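Local coordinates for outer surface protein (Bacillus cereus ATCC 14579, PDB 1X7F) that is of unknown function but is probably a 6-phospho-N-acetylmuramidase, cleaving 6-phosphorylated N-acetylmuramic acid glycosides, at residues P319-V324 and N359-I364; S323-R328 and L349-I354; Q330-N335 and E344-L349; N335-K340 and D355-I360. All coordinates share one frame; numbering follows the deposited sequence.

Overall arrangement
All four interactions lie in the region that matches the C-terminal part of the 6-phospho-N-acetylmuramidase family. Interaction 3 is the core contact: a buried beta hairpin held by backbone bonds and aliphatic packing. Interactions 1 and 4 are partly buried and share the start of strand 358-364. Interaction 1 ties a loop to it with an arginine and two waters. In interaction 4 the turn leading into the strand is joined to the loop after strand 330-334 by F338-R357 stacking and a backbone bond. Interaction 2 is a surface contact between two loops, with one antiparallel bridge. K358 links three of them, since its NZ bonds Q346 of interaction 3 and Q326 of interaction 2.

Interaction 1: P319-V324 and N359-I364; sequences PVRESV and NIVGTI
The loop 319-324 runs beside segment 359-364, on strand 358-364, without forming strand pairing with it, and R321 reaches across to the carbonyl of I360. The strand belongs to the mixed sheet of the C-terminal domain. It carries a classic beta bulge, in which V361 and G362 both face V331 of the neighbouring strand. R321 NH2 donates to I360 O at 2.9 Å. The oxygen lies near the guanidinium plane, but the donor stands above the carbonyl plane, and the N-H...O angle is only 143°. The same NH2 forms a salt bridge with E284 of helix 282-289, which probably helps fix the group. The R321 chain bends at chi3 (-146°), which lays one guanidinium face over N359 CB and brings NH2 to I360 O. N359 and R321 cross at about a right angle, with the amide and guanidinium planes 39° apart. Waters fill in the polar contacts. Water 1 donates to S323 OG and makes weak bonds with R321 O and N359 ND2. Water 2 joins E322 O to I360 N. At the end of the segment 319-324 the packing is apolar: V324 CG2 meets I360 CG2 at 4.0 Å.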
loop_
_atom_site.group_PDB
_atom_site.type_symbol
_atom_site.label_atom_id
_atom_site.label_comp_id
_atom_site.label_asym_id
_atom_site.label_seq_id
_atom_site.Cartn_x
_atom_site.Cartn_y
_atom_site.Cartn_z
ATOM N N PRO A 319 18.340 33.639 4.382
ATOM C CA PRO A 319 19.315 34.355 3.573
ATOM C C PRO A 319 19.424 33.733 2.189
ATOM O O PRO A 319 19.281 32.509 2.028
ATOM C CB PRO A 319 20.624 34.198 4.365
ATOM C CG PRO A 319 20.174 33.873 5.774
ATOM C CD PRO A 319 18.966 33.007 5.562
ATOM N N VAL A 320 19.626 34.589 1.199
ATOM C CA VAL A 320 19.867 34.170 -0.173
ATOM C C VAL A 320 21.172 33.358 -0.238
ATOM O O VAL A 320 22.177 33.750 0.354
ATOM C CB VAL A 320 19.929 35.418 -1.115
ATOM C CG1 VAL A 320 20.274 35.018 -2.517
ATOM C CG2 VAL A 320 18.591 36.168 -1.124
ATOM N N ARG A 321 21.142 32.205 -0.902
ATOM C CA ARG A 321 22.383 31.500 -1.263
ATOM C C ARG A 321 22.388 31.099 -2.734
ATOM O O ARG A 321 21.763 31.760 -3.535
ATOM C CB ARG A 321 22.703 30.334 -0.323
ATOM C CG ARG A 321 21.513 29.617 0.255
ATOM C CD ARG A 321 21.864 28.521 1.258
ATOM N NE ARG A 321 20.888 27.442 1.122
ATOM C CZ ARG A 321 19.835 27.260 1.912
ATOM N NH1 ARG A 321 19.629 28.064 2.951
ATOM N NH2 ARG A 321 18.988 26.261 1.659
ATOM N N GLU A 322 23.106 30.046 -3.106
ATOM C CA GLU A 322 23.225 29.716 -4.523
ATOM C C GLU A 322 21.985 28.977 -4.990
ATOM O O GLU A 322 21.720 27.862 -4.546
ATOM C CB GLU A 322 24.496 28.900 -4.827
ATOM C CG GLU A 322 25.816 29.521 -4.356
ATOM C CD GLU A 322 26.077 30.928 -4.890
ATOM O OE1 GLU A 322 25.648 31.251 -6.030
ATOM O OE2 GLU A 322 26.725 31.717 -4.161
ATOM N N SER A 323 21.227 29.629 -5.869
ATOM C CA SER A 323 20.045 29.057 -6.480
ATOM C C SER A 323 20.400 28.227 -7.712
ATOM O O SER A 323 21.301 28.575 -8.485
ATOM C CB SER A 323 19.046 30.160 -6.842
ATOM O OG SER A 323 18.344 30.613 -5.687
ATOM N N VAL A 324 19.701 27.111 -7.867
ATOM C CA VAL A 324 19.941 26.184 -8.969
ATOM C C VAL A 324 18.647 25.984 -9.767
ATOM O O VAL A 324 17.534 26.295 -9.282
ATOM C CB VAL A 324 20.507 24.796 -8.477
ATOM C CG1 VAL A 324 21.889 24.950 -7.834
ATOM C CG2 VAL A 324 19.538 24.086 -7.518
ATOM N N ASN A 359 15.430 29.356 -2.130
ATOM C CA ASN A 359 16.547 28.509 -1.693
ATOM C C ASN A 359 16.190 27.034 -1.901
ATOM O O ASN A 359 15.062 26.628 -1.613
ATOM C CB ASN A 359 16.861 28.743 -0.209
ATOM C CG ASN A 359 17.492 30.112 0.076
ATOM O OD1 ASN A 359 17.601 30.496 1.237
ATOM N ND2 ASN A 359 17.906 30.844 -0.963
ATOM N N ILE A 360 17.116 26.219 -2.398
ATOM C CA ILE A 360 16.845 24.763 -2.425
ATOM C C ILE A 360 17.148 24.161 -1.052
ATOM O O ILE A 360 18.204 24.416 -0.479
ATOM C CB ILE A 360 17.609 23.975 -3.556
ATOM C CG1 ILE A 360 17.279 22.470 -3.426
ATOM C CG2 ILE A 360 19.140 24.230 -3.494
ATOM C CD1 ILE A 360 17.833 21.583 -4.518
ATOM N N VAL A 361 16.223 23.354 -0.545
ATOM C CA VAL A 361 16.302 22.835 0.827
ATOM C C VAL A 361 16.668 21.351 0.829
ATOM O O VAL A 361 17.466 20.901 1.649
ATOM C CB VAL A 361 14.976 23.120 1.595
ATOM C CG1 VAL A 361 14.891 22.346 2.891
ATOM C CG2 VAL A 361 14.859 24.617 1.892
ATOM N N GLY A 362 16.096 20.601 -0.115
ATOM C CA GLY A 362 16.348 19.184 -0.241
ATOM C C GLY A 362 15.686 18.597 -1.464
ATOM O O GLY A 362 15.233 19.322 -2.351
ATOM N N THR A 363 15.662 17.267 -1.531
ATOM C CA THR A 363 15.024 16.570 -2.638
ATOM C C THR A 363 14.244 15.383 -2.095
ATOM O O THR A 363 14.697 14.703 -1.174
ATOM C CB THR A 363 16.042 16.037 -3.677
ATOM O OG1 THR A 363 17.073 15.289 -3.014
ATOM C CG2 THR A 363 16.774 17.157 -4.421
ATOM N N ILE A 364 13.070 15.150 -2.671
ATOM C CA ILE A 364 12.326 13.928 -2.414
ATOM C C ILE A 364 13.099 12.771 -3.050
ATOM O O ILE A 364 13.616 12.902 -4.156
ATOM C CB ILE A 364 10.889 14.025 -3.011
ATOM C CG1 ILE A 364 10.113 15.239 -2.449
ATOM C CG2 ILE A 364 10.126 12.663 -2.880
ATOM C CD1 ILE A 364 10.177 15.422 -0.926
HETATM O O HOH W 1 19.360 30.747 -3.204
HETATM O O HOH W 2 19.691 27.737 -2.785
#

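Interaction 2: S323-R328 and L349-I354; sequences SVLQER and LKEMPI
Q326 and M352 face each other as an antiparallel hydrogen-bonded pair, a single bridge between the loops 323-328 and 349-354. Q326 N donates to M352 O and M352 N returns a bond to Q326 O, both at 3.0 Å. The side chain of Q326 then follows the second loop. Its CB lies 3.6 Å from M352 O. CG lies about equally far from M352 O and P353 O, both on one side of it. CD approaches the M352 methyl, CE. At the tip the two branches part. NE2 donates to P353 O at 3.0 Å, with that oxygen near the amide plane. OE1 touches M352 CE and accepts from K358 NZ. The Q326 chain is extended beyond CG (chi2 176°), which carries the amide as far as P353. The buried amide thus has a partner at each end. R328 makes the other polar grip. Its NH2 meets L349 O at 3.1 Å, in the carbonyl plane and on a lone pair, while NH1 forms a salt bridge with D373. L325 CD1 packs on M352 O and the E351 side chain. I354 CG1 presses on L325 N, at 3.3 Å. Water 3 donates to both E327 OE2 and E351 OE1, bridging two like charges. The arrangement is an isolated antiparallel beta bridge between two surface loops, one leading into strand 330-334 and the other joining strands 345-348 and 358-364.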
loop_
_atom_site.group_PDB
_atom_site.type_symbol
_atom_site.label_atom_id
_atom_site.label_comp_id
_atom_site.label_asym_id
_atom_site.label_seq_id
_atom_site.Cartn_x
_atom_site.Cartn_y
_atom_site.Cartn_z
ATOM N N SER A 323 21.227 29.629 -5.869
ATOM C CA SER A 323 20.045 29.057 -6.480
ATOM C C SER A 323 20.400 28.227 -7.712
ATOM O O SER A 323 21.301 28.575 -8.485
ATOM C CB SER A 323 19.046 30.160 -6.842
ATOM O OG SER A 323 18.344 30.613 -5.687
ATOM N N VAL A 324 19.701 27.111 -7.867
ATOM C CA VAL A 324 19.941 26.184 -8.969
ATOM C C VAL A 324 18.647 25.984 -9.767
ATOM O O VAL A 324 17.534 26.295 -9.282
ATOM C CB VAL A 324 20.507 24.796 -8.477
ATOM C CG1 VAL A 324 21.889 24.950 -7.834
ATOM C CG2 VAL A 324 19.538 24.086 -7.518
ATOM N N LEU A 325 18.811 25.488 -10.992
ATOM C CA LEU A 325 17.704 25.070 -11.840
ATOM C C LEU A 325 16.681 24.310 -11.015
ATOM O O LEU A 325 17.031 23.401 -10.272
ATOM C CB LEU A 325 18.221 24.171 -12.979
ATOM C CG LEU A 325 17.241 23.703 -14.064
ATOM C CD1 LEU A 325 16.823 24.904 -14.945
ATOM C CD2 LEU A 325 17.861 22.568 -14.927
ATOM N N GLN A 326 15.414 24.684 -11.143
ATOM C CA GLN A 326 14.366 24.019 -10.376
ATOM C C GLN A 326 13.938 22.779 -11.121
ATOM O O GLN A 326 13.632 22.850 -12.310
ATOM C CB GLN A 326 13.182 24.950 -10.130
ATOM C CG GLN A 326 13.559 26.247 -9.454
ATOM C CD GLN A 326 12.372 27.164 -9.316
ATOM O OE1 GLN A 326 11.433 26.869 -8.561
ATOM N NE2 GLN A 326 12.402 28.282 -10.032
ATOM N N GLU A 327 13.956 21.642 -10.427
ATOM C CA GLU A 327 13.700 20.350 -11.044
ATOM C C GLU A 327 12.753 19.541 -10.180
ATOM O O GLU A 327 12.749 19.704 -8.968
ATOM C CB GLU A 327 15.015 19.593 -11.262
ATOM C CG GLU A 327 16.026 20.370 -12.105
ATOM C CD GLU A 327 17.209 19.525 -12.526
ATOM O OE1 GLU A 327 18.304 19.724 -11.958
ATOM O OE2 GLU A 327 17.043 18.655 -13.420
ATOM N N ARG A 328 11.943 18.690 -10.818
ATOM C CA ARG A 328 10.991 17.800 -10.138
ATOM C C ARG A 328 11.601 17.106 -8.909
ATOM O O ARG A 328 12.646 16.456 -9.014
ATOM C CB ARG A 328 10.452 16.741 -11.127
ATOM C CG ARG A 328 9.308 15.858 -10.563
ATOM C CD ARG A 328 8.630 14.926 -11.637
ATOM N NE ARG A 328 7.594 14.077 -11.023
ATOM C CZ ARG A 328 6.312 14.431 -10.836
ATOM N NH1 ARG A 328 5.463 13.590 -10.248
ATOM N NH2 ARG A 328 5.874 15.622 -11.219
ATOM N N LEU A 349 7.367 20.227 -9.366
ATOM C CA LEU A 349 6.757 19.180 -10.178
ATOM C C LEU A 349 7.284 19.170 -11.605
ATOM O O LEU A 349 7.346 18.110 -12.220
ATOM C CB LEU A 349 5.226 19.319 -10.194
ATOM C CG LEU A 349 4.524 19.205 -8.841
ATOM C CD1 LEU A 349 3.038 19.561 -8.981
ATOM C CD2 LEU A 349 4.699 17.811 -8.236
ATOM N N LYS A 350 7.658 20.349 -12.116
ATOM C CA LYS A 350 8.152 20.541 -13.491
ATOM C C LYS A 350 9.320 21.527 -13.480
ATOM O O LYS A 350 9.360 22.446 -12.656
ATOM C CB LYS A 350 7.070 21.145 -14.410
ATOM C CG LYS A 350 5.832 20.317 -14.632
ATOM C CD LYS A 350 4.851 21.000 -15.623
ATOM C CE LYS A 350 5.564 21.406 -16.909
ATOM N NZ LYS A 350 4.723 21.279 -18.120
ATOM N N GLU A 351 10.229 21.368 -14.437
ATOM C CA GLU A 351 11.425 22.198 -14.514
ATOM C C GLU A 351 11.083 23.685 -14.703
ATOM O O GLU A 351 10.191 24.024 -15.484
ATOM C CB GLU A 351 12.354 21.705 -15.651
ATOM C CG GLU A 351 13.678 22.476 -15.736
ATOM C CD GLU A 351 14.552 22.055 -16.897
ATOM O OE1 GLU A 351 14.776 20.836 -17.059
ATOM O OE2 GLU A 351 15.019 22.940 -17.654
ATOM N N MET A 352 11.802 24.552 -13.991
ATOM C CA MET A 352 11.713 26.006 -14.162
ATOM C C MET A 352 13.126 26.589 -14.092
ATOM O O MET A 352 13.996 26.001 -13.442
ATOM C CB MET A 352 10.831 26.654 -13.091
ATOM C CG MET A 352 9.353 26.247 -13.140
ATOM S SD MET A 352 8.537 26.705 -11.610
ATOM C CE MET A 352 8.971 25.346 -10.531
ATOM N N PRO A 353 13.369 27.715 -14.779
ATOM C CA PRO A 353 14.667 28.399 -14.707
ATOM C C PRO A 353 15.033 28.784 -13.279
ATOM O O PRO A 353 14.142 28.959 -12.437
ATOM C CB PRO A 353 14.442 29.656 -15.566
ATOM C CG PRO A 353 13.412 29.226 -16.559
ATOM C CD PRO A 353 12.457 28.394 -15.721
ATOM N N ILE A 354 16.331 28.903 -13.008
ATOM C CA ILE A 354 16.829 29.444 -11.743
ATOM C C ILE A 354 15.993 30.656 -11.283
ATOM O O ILE A 354 15.683 31.553 -12.076
ATOM C CB ILE A 354 18.314 29.865 -11.885
ATOM C CG1 ILE A 354 19.234 28.638 -11.966
ATOM C CG2 ILE A 354 18.745 30.711 -10.704
ATOM C CD1 ILE A 354 20.697 28.987 -12.467
HETATM O O HOH W 3 14.706 18.913 -14.939
#

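Interaction 3: Q330-N335 and E344-L349; sequences QVVIGN and ELQIIL
V332 and Q346 form the central pair of this antiparallel contact. V332 N donates to Q346 O at 2.9 Å, and Q346 N donates back to V332 O at 2.8 Å with an N-H...O angle of 170°. One bond on either side extends the pairing: I348 N to Q330 O, and G334 N to E344 O. The non-hydrogen-bonded pairs are V331 with I347 and I333 with L345. Their side chains lie on one face of the sheet. There V331 CG1 meets L345 CD1 at 4.1 Å, and V331 CG2 lies near I347 CG1. V332 and Q346 point to the other face. With chi1 at -55°, V332 CG2 stands between the backbone N and the carbonyl carbon, where it meets I348 CD1 at 3.7 Å. V332 and I348 cross there at about a right angle. In the conformer given, Q346 OE1 also touches V332 CG2, at 3.5 Å, and accepts from K358 NZ. In the next shell, Q346 NE2 of that conformer donates to E344 OE2 at 2.9 Å, on the anti side of OE2 and out of the carboxylate plane. E344 OE1 forms a salt bridge with R305. Beyond these, helix 282-289 packs against the face of V331, I333 and L345, with T288 touching V331 and L345. Strands 358-364 and 303-306 flank the pair. The two strands, 148° apart in direction, make a beta hairpin in the interior of the mixed C-terminal sheet.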
loop_
_atom_site.group_PDB
_atom_site.type_symbol
_atom_site.label_atom_id
_atom_site.label_comp_id
_atom_site.label_asym_id
_atom_site.label_seq_id
_atom_site.Cartn_x
_atom_site.Cartn_y
_atom_site.Cartn_z
ATOM N N GLN A 330 12.455 18.663 -5.994
ATOM C CA GLN A 330 13.181 19.577 -5.116
ATOM C C GLN A 330 12.225 20.175 -4.116
ATOM O O GLN A 330 11.102 20.549 -4.464
ATOM C CB GLN A 330 13.886 20.690 -5.899
ATOM C CG GLN A 330 15.168 20.250 -6.567
ATOM C CD GLN A 330 15.727 21.306 -7.514
ATOM O OE1 GLN A 330 16.734 21.075 -8.182
ATOM N NE2 GLN A 330 15.076 22.455 -7.577
ATOM N N VAL A 331 12.671 20.231 -2.864
ATOM C CA VAL A 331 11.984 21.015 -1.848
ATOM C C VAL A 331 12.688 22.371 -1.819
ATOM O O VAL A 331 13.902 22.437 -1.636
ATOM C CB VAL A 331 12.014 20.328 -0.466
ATOM C CG1 VAL A 331 11.287 21.174 0.564
ATOM C CG2 VAL A 331 11.401 18.931 -0.563
ATOM N N VAL A 332 11.924 23.435 -2.072
ATOM C CA VAL A 332 12.469 24.786 -2.104
ATOM C C VAL A 332 11.645 25.658 -1.162
ATOM O O VAL A 332 10.510 25.304 -0.803
ATOM C CB VAL A 332 12.569 25.407 -3.559
ATOM C CG1 VAL A 332 13.376 24.494 -4.516
ATOM C CG2 VAL A 332 11.191 25.738 -4.145
ATOM N N ILE A 333 12.238 26.774 -0.767
ATOM C CA ILE A 333 11.576 27.739 0.074
ATOM C C ILE A 333 11.875 29.140 -0.441
ATOM O O ILE A 333 12.984 29.428 -0.912
ATOM C CB ILE A 333 11.991 27.569 1.560
ATOM C CG1 ILE A 333 10.985 28.287 2.473
ATOM C CG2 ILE A 333 13.438 28.038 1.790
ATOM C CD1 ILE A 333 10.934 27.769 3.880
ATOM N N GLY A 334 10.858 29.990 -0.373
ATOM C CA GLY A 334 11.009 31.405 -0.642
ATOM C C GLY A 334 11.898 32.023 0.417
ATOM O O GLY A 334 11.684 31.843 1.610
ATOM N N ASN A 335 12.916 32.738 -0.047
ATOM C CA ASN A 335 13.912 33.347 0.815
ATOM C C ASN A 335 13.618 34.831 1.078
ATOM O O ASN A 335 12.578 35.330 0.645
ATOM C CB ASN A 335 15.322 33.081 0.252
ATOM C CG ASN A 335 15.588 33.764 -1.096
ATOM O OD1 ASN A 335 16.252 33.189 -1.957
ATOM N ND2 ASN A 335 15.120 34.990 -1.264
ATOM N N GLU A 344 7.501 30.502 1.875
ATOM C CA GLU A 344 6.611 29.585 1.161
ATOM C C GLU A 344 7.440 28.387 0.750
ATOM O O GLU A 344 8.430 28.527 0.026
ATOM C CB GLU A 344 5.908 30.225 -0.066
ATOM C CG GLU A 344 5.034 29.244 -0.861
ATOM C CD GLU A 344 4.222 29.891 -1.988
ATOM O OE1 GLU A 344 3.393 30.778 -1.725
ATOM O OE2 GLU A 344 4.382 29.487 -3.155
ATOM N N LEU A 345 7.038 27.219 1.240
ATOM C CA LEU A 345 7.674 25.959 0.901
ATOM C C LEU A 345 6.993 25.362 -0.331
ATOM O O LEU A 345 5.765 25.365 -0.427
ATOM C CB LEU A 345 7.587 24.981 2.084
ATOM C CG LEU A 345 8.244 23.605 1.904
ATOM C CD1 LEU A 345 8.882 23.162 3.206
ATOM C CD2 LEU A 345 7.262 22.519 1.373
ATOM N N GLN A 346 7.800 24.861 -1.261
ATOM C CA GLN A 346 7.295 24.249 -2.479
ATOM C C GLN A 346 8.009 22.941 -2.739
ATOM O O GLN A 346 9.135 22.738 -2.286
ATOM C CB GLN A 346 7.497 25.177 -3.685
ATOM C CG GLN A 346 6.871 26.562 -3.548
ATOM C CD GLN A 346 7.349 27.527 -4.617
ATOM O OE1 GLN A 346 8.260 27.204 -5.399
ATOM N NE2 GLN A 346 6.747 28.718 -4.655
ATOM N N ILE A 347 7.335 22.049 -3.452
ATOM C CA ILE A 347 7.969 20.873 -4.000
ATOM C C ILE A 347 7.775 21.006 -5.506
ATOM O O ILE A 347 6.664 21.211 -5.970
ATOM C CB ILE A 347 7.364 19.545 -3.441
ATOM C CG1 ILE A 347 7.433 19.516 -1.903
ATOM C CG2 ILE A 347 8.108 18.334 -4.059
ATOM C CD1 ILE A 347 6.998 18.194 -1.277
ATOM N N ILE A 348 8.873 20.951 -6.250
ATOM C CA ILE A 348 8.834 21.199 -7.682
ATOM C C ILE A 348 8.261 19.977 -8.407
ATOM O O ILE A 348 8.617 18.841 -8.086
ATOM C CB ILE A 348 10.265 21.576 -8.206
ATOM C CG1 ILE A 348 10.878 22.746 -7.401
ATOM C CG2 ILE A 348 10.240 21.904 -9.700
ATOM C CD1 ILE A 348 9.940 23.967 -7.164
ATOM N N LEU A 349 7.367 20.227 -9.366
ATOM C CA LEU A 349 6.757 19.180 -10.178
ATOM C C LEU A 349 7.284 19.170 -11.605
ATOM O O LEU A 349 7.346 18.110 -12.220
ATOM C CB LEU A 349 5.226 19.319 -10.194
ATOM C CG LEU A 349 4.524 19.205 -8.841
ATOM C CD1 LEU A 349 3.038 19.561 -8.981
ATOM C CD2 LEU A 349 4.699 17.811 -8.236
#

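Interaction 4: N335-K340 and D355-I360; sequences NNSFGK and DERKNI
F338 and R357 supply the main side-chain contact. R357 CB lies over one face of the F338 ring, 3.8 Å from its centroid, as a CH-pi contact. The guanidinium lies over the CE1 corner of the ring, its plane 30° from the ring plane. F338 CE1 sits over the centre of the guanidinium, 3.4 Å above the plane. K358 CG adds an aliphatic touch at F338 CE2, and S337 OG packs against R357 CA. A salt bridge with D355 probably holds the arginine. R357 grips D355 side-on: NE donates to the syn lone pair of OD2 at 2.9 Å, and NH2 donates to OD1 at 3.0 Å. A bend at chi3 (-48°) turns the R357 chain toward this carboxylate. D355 OD2 also accepts from the backbone N of R357, forming an Asx turn. Among backbone bonds, N335 N donates to R357 O at 3.0 Å with an almost straight N-H...O angle of 175°. A type I beta turn runs from D355 to K358. The contact joins the loop that connects strands 330-334 and 345-348 to the turn that leads into strand 358-364, which is the sheet neighbour of strand 330-334.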
loop_
_atom_site.group_PDB
_atom_site.type_symbol
_atom_site.label_atom_id
_atom_site.label_comp_id
_atom_site.label_asym_id
_atom_site.label_seq_id
_atom_site.Cartn_x
_atom_site.Cartn_y
_atom_site.Cartn_z
ATOM N N ASN A 335 12.916 32.738 -0.047
ATOM C CA ASN A 335 13.912 33.347 0.815
ATOM C C ASN A 335 13.618 34.831 1.078
ATOM O O ASN A 335 12.578 35.330 0.645
ATOM C CB ASN A 335 15.322 33.081 0.252
ATOM C CG ASN A 335 15.588 33.764 -1.096
ATOM O OD1 ASN A 335 16.252 33.189 -1.957
ATOM N ND2 ASN A 335 15.120 34.990 -1.264
ATOM N N ASN A 336 14.529 35.527 1.760
ATOM C CA ASN A 336 14.357 36.945 2.128
ATOM C C ASN A 336 13.977 37.890 0.985
ATOM O O ASN A 336 13.388 38.953 1.213
ATOM C CB ASN A 336 15.619 37.485 2.814
ATOM C CG ASN A 336 15.893 36.823 4.157
ATOM O OD1 ASN A 336 15.034 36.141 4.734
ATOM N ND2 ASN A 336 17.101 37.017 4.661
ATOM N N SER A 337 14.309 37.509 -0.242
ATOM C CA SER A 337 14.092 38.397 -1.366
ATOM C C SER A 337 12.779 38.070 -2.109
ATOM O O SER A 337 12.502 38.651 -3.153
ATOM C CB SER A 337 15.308 38.376 -2.293
ATOM O OG SER A 337 15.314 37.189 -3.069
ATOM N N PHE A 338 11.968 37.162 -1.553
ATOM C CA PHE A 338 10.698 36.780 -2.181
ATOM C C PHE A 338 9.465 37.525 -1.613
ATOM O O PHE A 338 8.328 37.116 -1.863
ATOM C CB PHE A 338 10.493 35.255 -2.155
ATOM C CG PHE A 338 9.912 34.683 -3.453
ATOM C CD1 PHE A 338 9.336 35.511 -4.413
ATOM C CD2 PHE A 338 9.913 33.306 -3.683
ATOM C CE1 PHE A 338 8.798 34.987 -5.594
ATOM C CE2 PHE A 338 9.387 32.771 -4.863
ATOM C CZ PHE A 338 8.833 33.625 -5.827
ATOM N N GLY A 339 9.697 38.617 -0.877
ATOM C CA GLY A 339 8.623 39.450 -0.300
ATOM C C GLY A 339 7.473 38.677 0.328
ATOM O O GLY A 339 7.663 37.933 1.280
ATOM N N LYS A 340 6.279 38.847 -0.232
ATOM C CA LYS A 340 5.060 38.096 0.133
ATOM C C LYS A 340 5.257 36.561 0.205
ATOM O O LYS A 340 4.539 35.865 0.930
ATOM C CB LYS A 340 3.977 38.439 -0.917
ATOM C CG LYS A 340 2.594 37.834 -0.732
ATOM C CD LYS A 340 1.664 38.774 0.032
ATOM C CE LYS A 340 0.322 38.095 0.339
ATOM N NZ LYS A 340 -0.169 37.233 -0.788
ATOM N N ASP A 355 15.626 30.670 -10.005
ATOM C CA ASP A 355 14.942 31.825 -9.425
ATOM C C ASP A 355 15.670 32.139 -8.132
ATOM O O ASP A 355 15.603 31.376 -7.166
ATOM C CB ASP A 355 13.445 31.526 -9.189
ATOM C CG ASP A 355 12.652 32.759 -8.758
ATOM O OD1 ASP A 355 11.425 32.784 -8.983
ATOM O OD2 ASP A 355 13.157 33.747 -8.179
ATOM N N GLU A 356 16.405 33.248 -8.117
ATOM C CA GLU A 356 17.253 33.585 -6.963
ATOM C C GLU A 356 16.428 33.906 -5.712
ATOM O O GLU A 356 16.977 34.031 -4.623
ATOM C CB GLU A 356 18.223 34.742 -7.280
ATOM C CG GLU A 356 19.220 34.501 -8.420
ATOM C CD GLU A 356 20.265 33.426 -8.136
ATOM O OE1 GLU A 356 20.695 33.254 -6.970
ATOM O OE2 GLU A 356 20.679 32.753 -9.105
ATOM N N ARG A 357 15.112 34.024 -5.878
ATOM C CA ARG A 357 14.198 34.277 -4.746
ATOM C C ARG A 357 13.788 33.009 -3.972
ATOM O O ARG A 357 13.014 33.064 -3.000
ATOM C CB ARG A 357 12.968 35.041 -5.251
ATOM C CG ARG A 357 13.332 36.397 -5.924
ATOM C CD ARG A 357 12.192 37.046 -6.700
ATOM N NE ARG A 357 11.543 36.086 -7.591
ATOM C CZ ARG A 357 10.450 36.331 -8.295
ATOM N NH1 ARG A 357 9.857 37.524 -8.219
ATOM N NH2 ARG A 357 9.935 35.369 -9.067
ATOM N N LYS A 358 14.316 31.869 -4.411
ATOM C CA LYS A 358 14.096 30.590 -3.756
ATOM C C LYS A 358 15.419 29.968 -3.314
ATOM O O LYS A 358 16.409 30.047 -4.038
ATOM C CB LYS A 358 13.382 29.630 -4.700
ATOM C CG LYS A 358 12.058 30.143 -5.229
ATOM C CD LYS A 358 11.307 29.038 -5.942
ATOM C CE LYS A 358 10.187 29.584 -6.796
ATOM N NZ LYS A 358 9.438 28.475 -7.441
ATOM N N ASN A 359 15.430 29.356 -2.130
ATOM C CA ASN A 359 16.547 28.509 -1.693
ATOM C C ASN A 359 16.190 27.034 -1.901
ATOM O O ASN A 359 15.062 26.628 -1.613
ATOM C CB ASN A 359 16.861 28.743 -0.209
ATOM C CG ASN A 359 17.492 30.112 0.076
ATOM O OD1 ASN A 359 17.601 30.496 1.237
ATOM N ND2 ASN A 359 17.906 30.844 -0.963
ATOM N N ILE A 360 17.116 26.219 -2.398
ATOM C CA ILE A 360 16.845 24.763 -2.425
ATOM C C ILE A 360 17.148 24.161 -1.052
ATOM O O ILE A 360 18.204 24.416 -0.479
ATOM C CB ILE A 360 17.609 23.975 -3.556
ATOM C CG1 ILE A 360 17.279 22.470 -3.426
ATOM C CG2 ILE A 360 19.140 24.230 -3.494
ATOM C CD1 ILE A 360 17.833 21.583 -4.518
#